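Local atomic coordinates of ethylbenzene dehydrogenase beta-subunit (Aromatoleum aromaticum, PDB entry 2IVF), a protein that is a ferredoxin-like iron-sulfur subunit carrying three 4Fe-4S clusters and one 3Fe-4S cluster, and probably relays electrons within a multi-subunit assembly that also contains haem. Residues G72-L76 and N156-A161; P164-Y169 and R183-H189. All blocks are in the same frame, centred on the assembly; numbering follows the deposited sequence.

Contact 1 (G72-L76 and N156-A161); sequences GGGFL and NPACLA. With SF4 (iron/sulfur cluster), chain S.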
# COMPACT_ATOMS: atom_id res chain seq x y z
N GLY B 72 10.75 -28.63 11.51
CA GLY B 72 10.40 -30.04 11.55
C GLY B 72 8.93 -30.34 11.30
O GLY B 72 8.22 -29.53 10.73
N GLY B 73 8.50 -31.51 11.74
CA GLY B 73 7.15 -31.99 11.47
C GLY B 73 7.08 -32.71 10.14
O GLY B 73 8.10 -32.96 9.49
N GLY B 74 5.87 -33.06 9.73
CA GLY B 74 5.65 -33.74 8.47
C GLY B 74 6.15 -35.16 8.45
O GLY B 74 6.40 -35.74 9.51
N PHE B 75 6.35 -35.71 7.24
CA PHE B 75 6.77 -37.09 7.07
C PHE B 75 7.97 -37.20 6.08
O PHE B 75 7.99 -36.51 5.08
CB PHE B 75 5.63 -37.95 6.51
CG PHE B 75 4.35 -37.89 7.30
CD1 PHE B 75 4.14 -38.72 8.39
CD2 PHE B 75 3.30 -37.07 6.87
CE1 PHE B 75 2.96 -38.68 9.10
CE2 PHE B 75 2.09 -37.05 7.55
CZ PHE B 75 1.93 -37.84 8.69
N LEU B 76 8.93 -38.09 6.37
CA LEU B 76 10.10 -38.39 5.50
C LEU B 76 10.16 -39.88 5.22
O LEU B 76 10.27 -40.67 6.14
CB LEU B 76 11.40 -38.00 6.21
CG LEU B 76 12.72 -38.15 5.44
CD1 LEU B 76 13.19 -36.76 5.00
CD2 LEU B 76 13.81 -38.81 6.27
N ASN B 156 -2.69 -36.02 3.30
CA ASN B 156 -2.16 -36.81 4.40
C ASN B 156 -1.68 -35.89 5.51
O ASN B 156 -0.48 -35.73 5.70
CB ASN B 156 -1.03 -37.69 3.92
CG ASN B 156 -0.43 -38.51 5.04
OD1 ASN B 156 -1.16 -39.01 5.90
ND2 ASN B 156 0.92 -38.61 5.08
N PRO B 157 -2.63 -35.24 6.22
CA PRO B 157 -2.30 -34.17 7.15
C PRO B 157 -1.55 -34.66 8.37
O PRO B 157 -1.97 -35.62 9.03
CB PRO B 157 -3.65 -33.55 7.52
CG PRO B 157 -4.68 -34.47 7.06
CD PRO B 157 -4.08 -35.48 6.11
N ALA B 158 -0.41 -34.03 8.63
CA ALA B 158 0.43 -34.44 9.74
C ALA B 158 -0.17 -33.96 11.05
O ALA B 158 -0.07 -34.65 12.05
CB ALA B 158 1.82 -33.94 9.57
N CYS B 159 -0.82 -32.82 11.02
CA CYS B 159 -1.50 -32.25 12.17
C CYS B 159 -2.51 -33.23 12.74
O CYS B 159 -2.53 -33.49 13.94
CB CYS B 159 -2.17 -30.97 11.73
SG CYS B 159 -3.37 -31.10 10.35
N LEU B 160 -3.36 -33.76 11.88
CA LEU B 160 -4.37 -34.74 12.28
C LEU B 160 -3.79 -35.97 12.95
O LEU B 160 -4.32 -36.46 13.97
CB LEU B 160 -5.15 -35.14 11.05
CG LEU B 160 -6.38 -36.07 11.18
CD1 LEU B 160 -7.27 -35.79 9.92
CD2 LEU B 160 -6.02 -37.51 11.25
N ALA B 161 -2.71 -36.47 12.37
CA ALA B 161 -2.01 -37.67 12.84
C ALA B 161 -1.43 -37.45 14.22
O ALA B 161 -1.45 -38.33 15.05
CB ALA B 161 -0.88 -38.03 11.86
FE1 SF4 S . -0.42 -28.32 8.20
FE2 SF4 S . -2.45 -29.91 8.72
FE3 SF4 S . -1.44 -29.77 6.17
FE4 SF4 S . -2.83 -27.64 7.18
S1 SF4 S . -3.65 -29.75 6.75
S2 SF4 S . -0.80 -27.59 6.08
S3 SF4 S . -2.28 -27.76 9.38
S4 SF4 S . -0.37 -30.62 8.03

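Contact 2 (P164-Y169 and R183-H189); sequences PTGAIY and RCKGHRH. With F3S (Fe3-s4 cluster), chain R; HEM (protoporphyrin IX containing Fe), chain X.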
# COMPACT_ATOMS: atom_id res chain seq x y z
N PRO B 164 -3.38 -36.32 19.79
CA PRO B 164 -3.75 -37.52 20.53
C PRO B 164 -5.20 -37.53 21.02
O PRO B 164 -5.71 -38.59 21.35
CB PRO B 164 -2.81 -37.48 21.73
CG PRO B 164 -2.62 -36.03 21.97
CD PRO B 164 -2.60 -35.38 20.62
N THR B 165 -5.82 -36.37 21.07
CA THR B 165 -7.20 -36.22 21.48
C THR B 165 -8.14 -36.43 20.29
O THR B 165 -9.32 -36.52 20.49
CB THR B 165 -7.45 -34.83 22.14
OG1 THR B 165 -7.38 -33.79 21.16
CG2 THR B 165 -6.39 -34.54 23.15
N GLY B 166 -7.60 -36.49 19.06
CA GLY B 166 -8.40 -36.60 17.83
C GLY B 166 -9.30 -35.40 17.56
O GLY B 166 -10.38 -35.56 17.00
N ALA B 167 -8.85 -34.21 17.96
CA ALA B 167 -9.61 -32.99 17.75
C ALA B 167 -9.55 -32.54 16.30
O ALA B 167 -10.36 -31.72 15.89
CB ALA B 167 -9.12 -31.86 18.65
N ILE B 168 -8.58 -33.01 15.53
CA ILE B 168 -8.43 -32.56 14.15
C ILE B 168 -9.05 -33.58 13.21
O ILE B 168 -8.84 -34.80 13.34
CB ILE B 168 -6.96 -32.34 13.77
CG1 ILE B 168 -6.38 -31.21 14.61
CG2 ILE B 168 -6.78 -32.07 12.23
CD1 ILE B 168 -4.92 -30.92 14.35
N TYR B 169 -9.82 -33.08 12.25
CA TYR B 169 -10.43 -33.95 11.28
C TYR B 169 -10.42 -33.33 9.90
O TYR B 169 -10.21 -32.13 9.75
CB TYR B 169 -11.86 -34.32 11.66
CG TYR B 169 -12.80 -33.15 11.74
CD1 TYR B 169 -12.83 -32.34 12.87
CD2 TYR B 169 -13.67 -32.85 10.69
CE1 TYR B 169 -13.69 -31.28 12.97
CE2 TYR B 169 -14.55 -31.79 10.78
CZ TYR B 169 -14.56 -31.00 11.92
OH TYR B 169 -15.43 -29.94 12.01
N ARG B 183 -13.19 -29.90 21.44
CA ARG B 183 -12.41 -31.05 21.90
C ARG B 183 -10.93 -30.67 22.09
O ARG B 183 -10.23 -31.29 22.88
CB ARG B 183 -12.56 -32.17 20.86
CG ARG B 183 -11.93 -33.52 21.14
CD ARG B 183 -12.56 -34.65 20.22
NE ARG B 183 -12.73 -34.21 18.81
CZ ARG B 183 -13.76 -34.52 18.00
NH1 ARG B 183 -14.77 -35.28 18.43
NH2 ARG B 183 -13.78 -34.07 16.74
N CYS B 184 -10.47 -29.65 21.37
CA CYS B 184 -9.06 -29.21 21.43
C CYS B 184 -8.68 -28.82 22.86
O CYS B 184 -9.40 -28.09 23.54
CB CYS B 184 -8.78 -28.03 20.50
SG CYS B 184 -7.04 -27.52 20.51
N LYS B 185 -7.54 -29.36 23.31
CA LYS B 185 -7.02 -29.12 24.66
C LYS B 185 -5.76 -28.26 24.60
O LYS B 185 -5.12 -28.08 25.62
CB LYS B 185 -6.68 -30.45 25.28
CG LYS B 185 -7.89 -31.36 25.47
CD LYS B 185 -7.45 -32.65 26.05
CE LYS B 185 -8.59 -33.60 26.27
NZ LYS B 185 -8.10 -34.74 27.07
N GLY B 186 -5.35 -27.83 23.41
CA GLY B 186 -4.16 -27.00 23.26
C GLY B 186 -2.85 -27.77 23.49
O GLY B 186 -1.83 -27.18 23.91
N HIS B 187 -2.85 -29.08 23.26
CA HIS B 187 -1.62 -29.86 23.41
C HIS B 187 -0.51 -29.41 22.45
O HIS B 187 0.68 -29.55 22.73
CB HIS B 187 -1.88 -31.36 23.19
CG HIS B 187 -2.78 -31.99 24.20
ND1 HIS B 187 -2.83 -31.61 25.53
CD2 HIS B 187 -3.58 -33.08 24.09
CE1 HIS B 187 -3.67 -32.40 26.17
NE2 HIS B 187 -4.12 -33.32 25.33
N ARG B 188 -0.89 -28.89 21.29
CA ARG B 188 0.08 -28.34 20.30
C ARG B 188 1.07 -29.35 19.67
O ARG B 188 2.03 -28.97 18.99
CB ARG B 188 0.80 -27.14 20.89
CG ARG B 188 -0.10 -25.92 20.94
CD ARG B 188 0.56 -24.90 21.89
NE ARG B 188 0.25 -25.17 23.27
CZ ARG B 188 0.78 -24.53 24.30
NH1 ARG B 188 1.70 -23.59 24.13
NH2 ARG B 188 0.38 -24.84 25.51
N HIS B 189 0.77 -30.64 19.76
CA HIS B 189 1.52 -31.64 18.98
C HIS B 189 1.30 -31.40 17.50
O HIS B 189 2.24 -31.53 16.71
CB HIS B 189 1.06 -33.06 19.36
CG HIS B 189 1.17 -33.34 20.81
ND1 HIS B 189 2.38 -33.32 21.46
CD2 HIS B 189 0.24 -33.66 21.73
CE1 HIS B 189 2.18 -33.59 22.74
NE2 HIS B 189 0.89 -33.81 22.93
FE1 F3S R . -5.55 -29.21 20.02
FE3 F3S R . -4.75 -31.67 19.42
FE4 F3S R . -3.39 -29.69 18.50
S1 F3S R . -5.51 -30.92 21.40
S2 F3S R . -3.67 -28.02 19.96
S3 F3S R . -5.51 -30.15 18.07
S4 F3S R . -2.53 -31.58 19.28
CHA HEM X . -3.78 -37.32 29.05
CHB HEM X . -3.46 -38.50 33.73
CHC HEM X . -0.65 -42.33 32.75
CHD HEM X . -0.84 -41.03 28.09
C1A HEM X . -3.93 -37.34 30.40
C2A HEM X . -4.74 -36.42 31.15
C3A HEM X . -4.66 -36.75 32.45
C4A HEM X . -3.79 -37.88 32.55
CMA HEM X . -5.35 -36.06 33.64
CAA HEM X . -5.55 -35.28 30.50
CBA HEM X . -4.64 -34.11 30.17
CGA HEM X . -5.50 -33.04 29.57
O1A HEM X . -6.74 -33.22 29.42
O2A HEM X . -4.93 -31.98 29.23
C1B HEM X . -2.65 -39.59 33.88
C2B HEM X . -2.25 -40.17 35.15
C3B HEM X . -1.48 -41.23 34.88
C4B HEM X . -1.37 -41.36 33.45
CMB HEM X . -2.66 -39.60 36.52
CAB HEM X . -0.79 -42.15 35.90
CBB HEM X . -0.65 -43.45 35.68
C1C HEM X . -0.41 -42.28 31.40
C2C HEM X . 0.58 -43.05 30.68
C3C HEM X . 0.51 -42.66 29.39
C4C HEM X . -0.49 -41.62 29.28
CMC HEM X . 1.48 -44.14 31.31
CAC HEM X . 1.30 -43.16 28.16
CBC HEM X . 1.66 -44.43 28.05
C1D HEM X . -1.66 -39.96 27.92
C2D HEM X . -1.97 -39.42 26.62
C3D HEM X . -2.90 -38.24 26.92
C4D HEM X . -3.02 -38.22 28.36
CMD HEM X . -1.46 -39.94 25.24
CAD HEM X . -3.58 -37.26 25.97
CBD HEM X . -5.01 -37.73 25.73
CGD HEM X . -5.96 -36.59 25.58
O1D HEM X . -7.05 -36.83 25.01
O2D HEM X . -5.63 -35.47 26.03
NA HEM X . -3.36 -38.23 31.28
NB HEM X . -2.11 -40.36 32.88
NC HEM X . -1.05 -41.40 30.52
ND HEM X . -2.29 -39.24 28.92
FE HEM X . -2.23 -39.82 30.90

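Contact 1 (G72-L76 and N156-A161)
Asn156 ND2 is shared between a polar and an aromatic neighbour: it is hydrogen-bonded to Gly265 O, and it also lies 3.1 Å from Phe75 CE2. The nitrogen comes to the ring obliquely, with the amide and ring planes only 18° apart. With CG anti to the backbone N (chi1 179°), Asn156 reaches across Phe75 at a slant, and ND2 is the nearer end of its amide. Most of what remains is carbon on carbon. Ala158 CB sits 3.7 Å from Phe75 CE2 and 4.0 Å from Gly74 CA, while Ala161 CB, one helical turn on, reaches the ring edge 4.2 Å from Phe75 CZ. Aromatic side chains of another protein chain meet the Phe75 ring and pack on Ala158 and Ala161. Pro157 occupies the N-cap of helix 158-162, the short helix that carries a cysteine of the ferredoxin-type cluster motif. Cys159 points away from residues 72-76, and its SG binds iron FE2 of the 4Fe-4S cluster at 2.2 Å. The helix thus has a metal-binding side and a side of small alanine methyls that meets Phe75 by apolar packing, while the ND2 bond to Gly265 O holds the Asn156 amide against the ring.

Contact 2 (P164-Y169 and R183-H189)
Thr165 and His187 meet between a haem propionate and an iron-sulfur cluster: Thr165 CG2 lies 3.3 Å from His187 CD2, approaching the imidazole obliquely. The propionate oxygen HEM O2D takes two hydrogen bonds from 183-189, one from His187 NE2 at 2.7 Å (N-H...O 171°) and one from Lys185 NZ at 2.8 Å. Beyond CG the Lys185 chain is fully extended, and NZ also bonds O1A of the second propionate and the backbone of another protein chain; Lys185 CB lies over one face of the His187 ring, displaced toward its rim. The lysine charge and histidine N-H would be expected to stabilise a negatively charged propionate. The surrounding fold is ferredoxin-like: Pro164 follows the cluster cysteine Cys163 in a Cys-Pro motif, strand 168-170 pairs antiparallel with 177-179, and the next cysteine loop wraps the 3Fe-4S cluster. There Cys184 SG binds iron FE1 at 2.3 Å, and Gly186 N is hydrogen-bonded to that same sulfur. Ala167 CB packs against Cys184, 4.3 Å from its CB. Arg183, bent at chi3 (43°), brings the guanidinium edge to Ala167, with NE 3.5 Å from CA, and forms a salt bridge with Asp180. At the far end Pro164 CD lies 3.5 Å from His189 CD2, the two side chains crossing at about a right angle.

The two contacts, with centres 14 Å apart, follow one another along the chain: helix 158-162 of contact 1 leads into strand 168-170 of contact 2, and they touch where Leu160 CG packs 3.5 Å from Ile168 O. Both are partly buried, and both are reached by another protein chain. Each places a cysteine on a different cluster, Cys159 on the 4Fe-4S and Cys184 on the 3Fe-4S. Their chemistry diverges with position. Contact 1 brings a glycine-rich segment from far earlier in the sequence onto the helix through an aromatic ring, alanine methyls and an asparagine amide, whereas contact 2 joins neighbouring pieces within the cluster domain and faces the haem with basic side chains.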